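PDB 3E18: oxidoreductase from Listeria innocua, which binds NAD and is probably a dehydrogenase of the Gfo/Idh/MocA family, although its substrate and physiological role are not known. Local coordinates for residues 6-20 / 60-73. Numbering follows the deposited sequence.
Sequences YQLVIVGYGGMGSYH and VLADEKVDAVLIAT. With NAD (nicotinamide-adenine-dinucleotide), chain E.
Strands 6-11 and 68-71 pair in parallel as neighbours in the Rossmann sheet, Val9 and Val11 each hydrogen-bonding through N and O: Val9 N to Ala68 O, Leu70 N to Val9 O (2.8 Å), Val11 N to Leu70 O and Ala72 N to Val11 O. At the start of the ladder Asp67 reaches across to strand 6-11, CG anti to its own carbonyl carbon (chi1 -57°), and OD2 takes the Gln7 N-H on its anti side, somewhat out of the carboxylate plane, at 2.8 Å; Gln7 O accepts from both Asp67 N and Ala68 N. On one face of the sheet Val9 splits its branches, CG1 meeting Val60 CG1 tip to tip at 3.7 Å and CG2 packing on Val66 CG2. On the other, Leu70 lies beside Ile10 and lays CD1 over a face of the His20 imidazole, a CH-pi contact; ND1 and NE2 hydrogen-bond to Tyr308 and Glu95 respectively. Ala72 CB rests on Gly17 CA, and a water accepting from Gly14 N and Gly17 N lies 2.8 Å from both Ala72 O and NAD O2N. Gly15 N and Met16 N donate hydrogen bonds to NAD O1A and O2N respectively, as in the GxGxxG strand-turn-helix of dinucleotide-binding Rossmann folds.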
# COMPACT_ATOMS: atom_id res chain seq x y z
N TYR A 6 -46.21 -1.84 -5.09
CA TYR A 6 -45.77 -2.36 -3.79
C TYR A 6 -45.64 -1.24 -2.78
O TYR A 6 -45.10 -0.18 -3.09
CB TYR A 6 -44.44 -3.05 -3.92
CG TYR A 6 -44.50 -4.36 -4.66
CD1 TYR A 6 -44.96 -5.51 -4.04
CD2 TYR A 6 -44.08 -4.44 -5.98
CE1 TYR A 6 -45.00 -6.73 -4.72
CE2 TYR A 6 -44.11 -5.66 -6.68
CZ TYR A 6 -44.58 -6.79 -6.04
OH TYR A 6 -44.62 -7.99 -6.72
N GLN A 7 -46.11 -1.49 -1.57
CA GLN A 7 -46.08 -0.51 -0.50
C GLN A 7 -44.94 -0.82 0.45
O GLN A 7 -44.90 -1.91 1.04
CB GLN A 7 -47.41 -0.53 0.26
CG GLN A 7 -48.63 -0.37 -0.64
CD GLN A 7 -48.64 0.95 -1.37
OE1 GLN A 7 -48.58 2.01 -0.75
NE2 GLN A 7 -48.73 0.89 -2.70
N LEU A 8 -44.02 0.13 0.58
CA LEU A 8 -42.84 0.01 1.43
C LEU A 8 -42.97 0.90 2.64
O LEU A 8 -43.36 2.06 2.51
CB LEU A 8 -41.59 0.44 0.64
CG LEU A 8 -40.26 0.42 1.39
CD1 LEU A 8 -39.69 -1.00 1.32
CD2 LEU A 8 -39.30 1.41 0.78
N VAL A 9 -42.66 0.38 3.83
CA VAL A 9 -42.57 1.23 5.02
C VAL A 9 -41.10 1.43 5.42
O VAL A 9 -40.32 0.47 5.46
CB VAL A 9 -43.43 0.70 6.20
CG1 VAL A 9 -43.11 1.43 7.51
CG2 VAL A 9 -44.93 0.81 5.86
N ILE A 10 -40.74 2.68 5.68
CA ILE A 10 -39.42 3.06 6.16
C ILE A 10 -39.34 2.87 7.67
O ILE A 10 -40.12 3.47 8.42
CB ILE A 10 -39.08 4.55 5.80
CG1 ILE A 10 -39.14 4.79 4.28
CG2 ILE A 10 -37.73 5.00 6.41
CD1 ILE A 10 -38.22 3.97 3.45
N VAL A 11 -38.43 2.00 8.10
CA VAL A 11 -38.19 1.75 9.53
C VAL A 11 -36.82 2.30 9.91
O VAL A 11 -35.77 1.75 9.55
CB VAL A 11 -38.24 0.23 9.86
CG1 VAL A 11 -38.10 0.01 11.35
CG2 VAL A 11 -39.53 -0.39 9.34
N GLY A 12 -36.83 3.40 10.65
CA GLY A 12 -35.61 4.12 10.97
C GLY A 12 -35.60 5.38 10.12
O GLY A 12 -35.11 5.38 9.00
N TYR A 13 -36.14 6.46 10.67
CA TYR A 13 -36.21 7.71 9.93
C TYR A 13 -35.04 8.64 10.30
O TYR A 13 -35.23 9.76 10.79
CB TYR A 13 -37.57 8.37 10.13
CG TYR A 13 -37.86 9.47 9.14
CD1 TYR A 13 -38.13 9.18 7.81
CD2 TYR A 13 -37.87 10.81 9.54
CE1 TYR A 13 -38.39 10.20 6.90
CE2 TYR A 13 -38.11 11.83 8.64
CZ TYR A 13 -38.39 11.52 7.33
OH TYR A 13 -38.64 12.54 6.44
N GLY A 14 -33.83 8.17 10.05
CA GLY A 14 -32.65 8.98 10.32
C GLY A 14 -32.10 9.53 9.02
O GLY A 14 -32.86 9.73 8.07
N GLY A 15 -30.79 9.74 8.98
CA GLY A 15 -30.12 10.25 7.79
C GLY A 15 -30.42 9.49 6.51
O GLY A 15 -30.89 10.07 5.52
N MET A 16 -30.18 8.18 6.53
CA MET A 16 -30.36 7.36 5.34
C MET A 16 -31.82 6.98 5.11
O MET A 16 -32.29 6.93 3.97
CB MET A 16 -29.49 6.10 5.43
CG MET A 16 -29.24 5.42 4.09
SD MET A 16 -28.55 6.48 2.78
CE MET A 16 -28.66 5.35 1.40
N GLY A 17 -32.53 6.70 6.20
CA GLY A 17 -33.95 6.36 6.14
C GLY A 17 -34.78 7.45 5.51
O GLY A 17 -35.64 7.16 4.67
N SER A 18 -34.51 8.71 5.87
CA SER A 18 -35.20 9.83 5.24
C SER A 18 -34.85 9.94 3.76
O SER A 18 -35.69 10.33 2.96
CB SER A 18 -34.92 11.15 5.97
OG SER A 18 -33.54 11.46 5.94
N TYR A 19 -33.62 9.56 3.39
CA TYR A 19 -33.18 9.60 2.00
C TYR A 19 -33.81 8.47 1.17
O TYR A 19 -34.02 8.62 -0.04
CB TYR A 19 -31.65 9.59 1.90
CG TYR A 19 -31.12 9.68 0.48
CD1 TYR A 19 -31.48 10.75 -0.36
CD2 TYR A 19 -30.27 8.70 -0.04
CE1 TYR A 19 -31.01 10.83 -1.67
CE2 TYR A 19 -29.78 8.79 -1.35
CZ TYR A 19 -30.16 9.86 -2.16
OH TYR A 19 -29.69 9.95 -3.45
N HIS A 20 -34.14 7.36 1.82
CA HIS A 20 -34.80 6.24 1.15
C HIS A 20 -36.21 6.57 0.66
O HIS A 20 -36.73 5.92 -0.25
CB HIS A 20 -34.84 5.04 2.06
CG HIS A 20 -33.64 4.15 1.93
ND1 HIS A 20 -33.54 3.20 0.94
CD2 HIS A 20 -32.49 4.09 2.63
CE1 HIS A 20 -32.39 2.57 1.06
NE2 HIS A 20 -31.73 3.09 2.07
N VAL A 60 -46.89 -1.71 11.94
CA VAL A 60 -46.42 -1.82 10.56
C VAL A 60 -46.61 -3.25 10.08
O VAL A 60 -47.14 -3.50 9.00
CB VAL A 60 -44.92 -1.46 10.44
CG1 VAL A 60 -44.42 -1.70 9.02
CG2 VAL A 60 -44.67 -0.03 10.85
N LEU A 61 -46.19 -4.19 10.91
CA LEU A 61 -46.17 -5.60 10.54
C LEU A 61 -47.57 -6.24 10.54
O LEU A 61 -47.80 -7.23 9.85
CB LEU A 61 -45.24 -6.35 11.48
CG LEU A 61 -43.74 -5.97 11.49
CD1 LEU A 61 -42.99 -7.11 12.13
CD2 LEU A 61 -43.18 -5.67 10.10
N ALA A 62 -48.49 -5.66 11.31
CA ALA A 62 -49.89 -6.09 11.31
C ALA A 62 -50.68 -5.53 10.12
O ALA A 62 -51.77 -6.04 9.80
CB ALA A 62 -50.56 -5.70 12.62
N ASP A 63 -50.15 -4.50 9.47
CA ASP A 63 -50.82 -3.85 8.34
C ASP A 63 -50.77 -4.70 7.07
O ASP A 63 -49.70 -4.88 6.48
CB ASP A 63 -50.22 -2.46 8.09
CG ASP A 63 -51.13 -1.55 7.28
OD1 ASP A 63 -52.04 -2.04 6.59
OD2 ASP A 63 -50.93 -0.32 7.33
N GLU A 64 -51.94 -5.19 6.64
CA GLU A 64 -52.07 -6.00 5.41
C GLU A 64 -51.74 -5.22 4.13
O GLU A 64 -51.41 -5.83 3.11
CB GLU A 64 -53.48 -6.60 5.29
CG GLU A 64 -53.60 -8.03 5.81
CD GLU A 64 -55.03 -8.59 5.72
OE1 GLU A 64 -55.77 -8.25 4.77
OE2 GLU A 64 -55.41 -9.39 6.61
N LYS A 65 -51.83 -3.90 4.20
CA LYS A 65 -51.50 -3.04 3.06
C LYS A 65 -49.99 -2.95 2.78
O LYS A 65 -49.59 -2.56 1.68
CB LYS A 65 -52.06 -1.62 3.27
CG LYS A 65 -53.48 -1.43 2.81
CD LYS A 65 -54.43 -1.26 3.98
CE LYS A 65 -55.32 -0.03 3.80
NZ LYS A 65 -55.94 0.05 2.44
N VAL A 66 -49.17 -3.29 3.77
CA VAL A 66 -47.71 -3.22 3.66
C VAL A 66 -47.15 -4.47 2.98
O VAL A 66 -47.47 -5.58 3.38
CB VAL A 66 -47.06 -3.02 5.04
CG1 VAL A 66 -45.51 -3.05 4.95
CG2 VAL A 66 -47.54 -1.70 5.66
N ASP A 67 -46.34 -4.28 1.95
CA ASP A 67 -45.72 -5.41 1.25
C ASP A 67 -44.27 -5.63 1.67
O ASP A 67 -43.77 -6.74 1.61
CB ASP A 67 -45.78 -5.18 -0.25
CG ASP A 67 -47.20 -4.97 -0.73
OD1 ASP A 67 -48.06 -5.80 -0.39
OD2 ASP A 67 -47.45 -3.96 -1.43
N ALA A 68 -43.59 -4.55 2.05
CA ALA A 68 -42.15 -4.59 2.29
C ALA A 68 -41.72 -3.55 3.31
O ALA A 68 -42.41 -2.54 3.49
CB ALA A 68 -41.39 -4.42 0.98
N VAL A 69 -40.62 -3.82 4.00
CA VAL A 69 -40.03 -2.82 4.88
C VAL A 69 -38.59 -2.50 4.48
O VAL A 69 -37.85 -3.36 3.99
CB VAL A 69 -40.11 -3.18 6.41
CG1 VAL A 69 -41.56 -3.45 6.84
CG2 VAL A 69 -39.20 -4.34 6.75
N LEU A 70 -38.23 -1.24 4.67
CA LEU A 70 -36.85 -0.81 4.54
C LEU A 70 -36.30 -0.61 5.95
O LEU A 70 -36.83 0.19 6.71
CB LEU A 70 -36.79 0.50 3.72
CG LEU A 70 -35.46 1.22 3.40
CD1 LEU A 70 -35.08 2.18 4.49
CD2 LEU A 70 -34.30 0.24 3.17
N ILE A 71 -35.21 -1.32 6.28
CA ILE A 71 -34.57 -1.17 7.59
C ILE A 71 -33.35 -0.26 7.53
O ILE A 71 -32.32 -0.61 6.97
CB ILE A 71 -34.23 -2.54 8.23
CG1 ILE A 71 -35.54 -3.30 8.48
CG2 ILE A 71 -33.48 -2.39 9.58
CD1 ILE A 71 -35.36 -4.76 8.49
N ALA A 72 -33.49 0.93 8.11
CA ALA A 72 -32.39 1.88 8.15
C ALA A 72 -32.12 2.35 9.58
O ALA A 72 -32.00 3.55 9.87
CB ALA A 72 -32.69 3.06 7.23
N THR A 73 -32.01 1.38 10.48
CA THR A 73 -31.71 1.62 11.89
C THR A 73 -30.21 1.34 12.12
O THR A 73 -29.56 0.81 11.21
CB THR A 73 -32.56 0.71 12.78
OG1 THR A 73 -32.23 -0.66 12.50
CG2 THR A 73 -34.03 0.94 12.55
PA NAD E . -29.17 7.57 12.06
O1A NAD E . -29.08 8.87 11.35
O2A NAD E . -28.68 7.60 13.44
O5B NAD E . -30.69 7.03 12.01
C5B NAD E . -31.10 5.80 12.55
C4B NAD E . -32.56 5.95 12.95
O4B NAD E . -33.10 4.71 13.38
C3B NAD E . -32.73 6.93 14.10
O3B NAD E . -33.68 7.91 13.73
C2B NAD E . -33.23 6.08 15.24
O2B NAD E . -34.12 6.77 16.09
C1B NAD E . -33.90 4.93 14.52
N9A NAD E . -33.98 3.70 15.32
C8A NAD E . -33.05 3.21 16.21
N7A NAD E . -33.51 2.04 16.72
C5A NAD E . -34.72 1.78 16.17
C6A NAD E . -35.63 0.75 16.34
N6A NAD E . -35.27 -0.33 17.04
N1A NAD E . -36.82 0.76 15.62
C2A NAD E . -37.11 1.79 14.75
N3A NAD E . -36.20 2.82 14.59
C4A NAD E . -35.03 2.82 15.29
O3 NAD E . -28.36 6.45 11.21
PN NAD E . -28.08 6.52 9.65
O1N NAD E . -26.79 7.23 9.40
O2N NAD E . -29.30 6.90 8.91
O5D NAD E . -27.77 4.94 9.32
C5D NAD E . -28.71 3.92 9.53
C4D NAD E . -28.31 2.67 8.71
O4D NAD E . -28.07 3.04 7.36
C3D NAD E . -27.03 2.02 9.19
O3D NAD E . -27.11 0.62 8.99
C2D NAD E . -25.95 2.56 8.27
O2D NAD E . -24.93 1.60 8.11
C1D NAD E . -26.73 2.76 6.98
N1N NAD E . -26.19 3.80 6.06
C2N NAD E . -25.92 3.41 4.78
C3N NAD E . -25.42 4.29 3.83
C7N NAD E . -25.36 3.85 2.40
O7N NAD E . -24.68 4.65 1.47
N7N NAD E . -25.97 2.72 2.02
C4N NAD E . -25.23 5.64 4.19
C5N NAD E . -25.53 6.05 5.49
C6N NAD E . -26.02 5.12 6.42
O HOH W 1 -32.01 6.15 8.96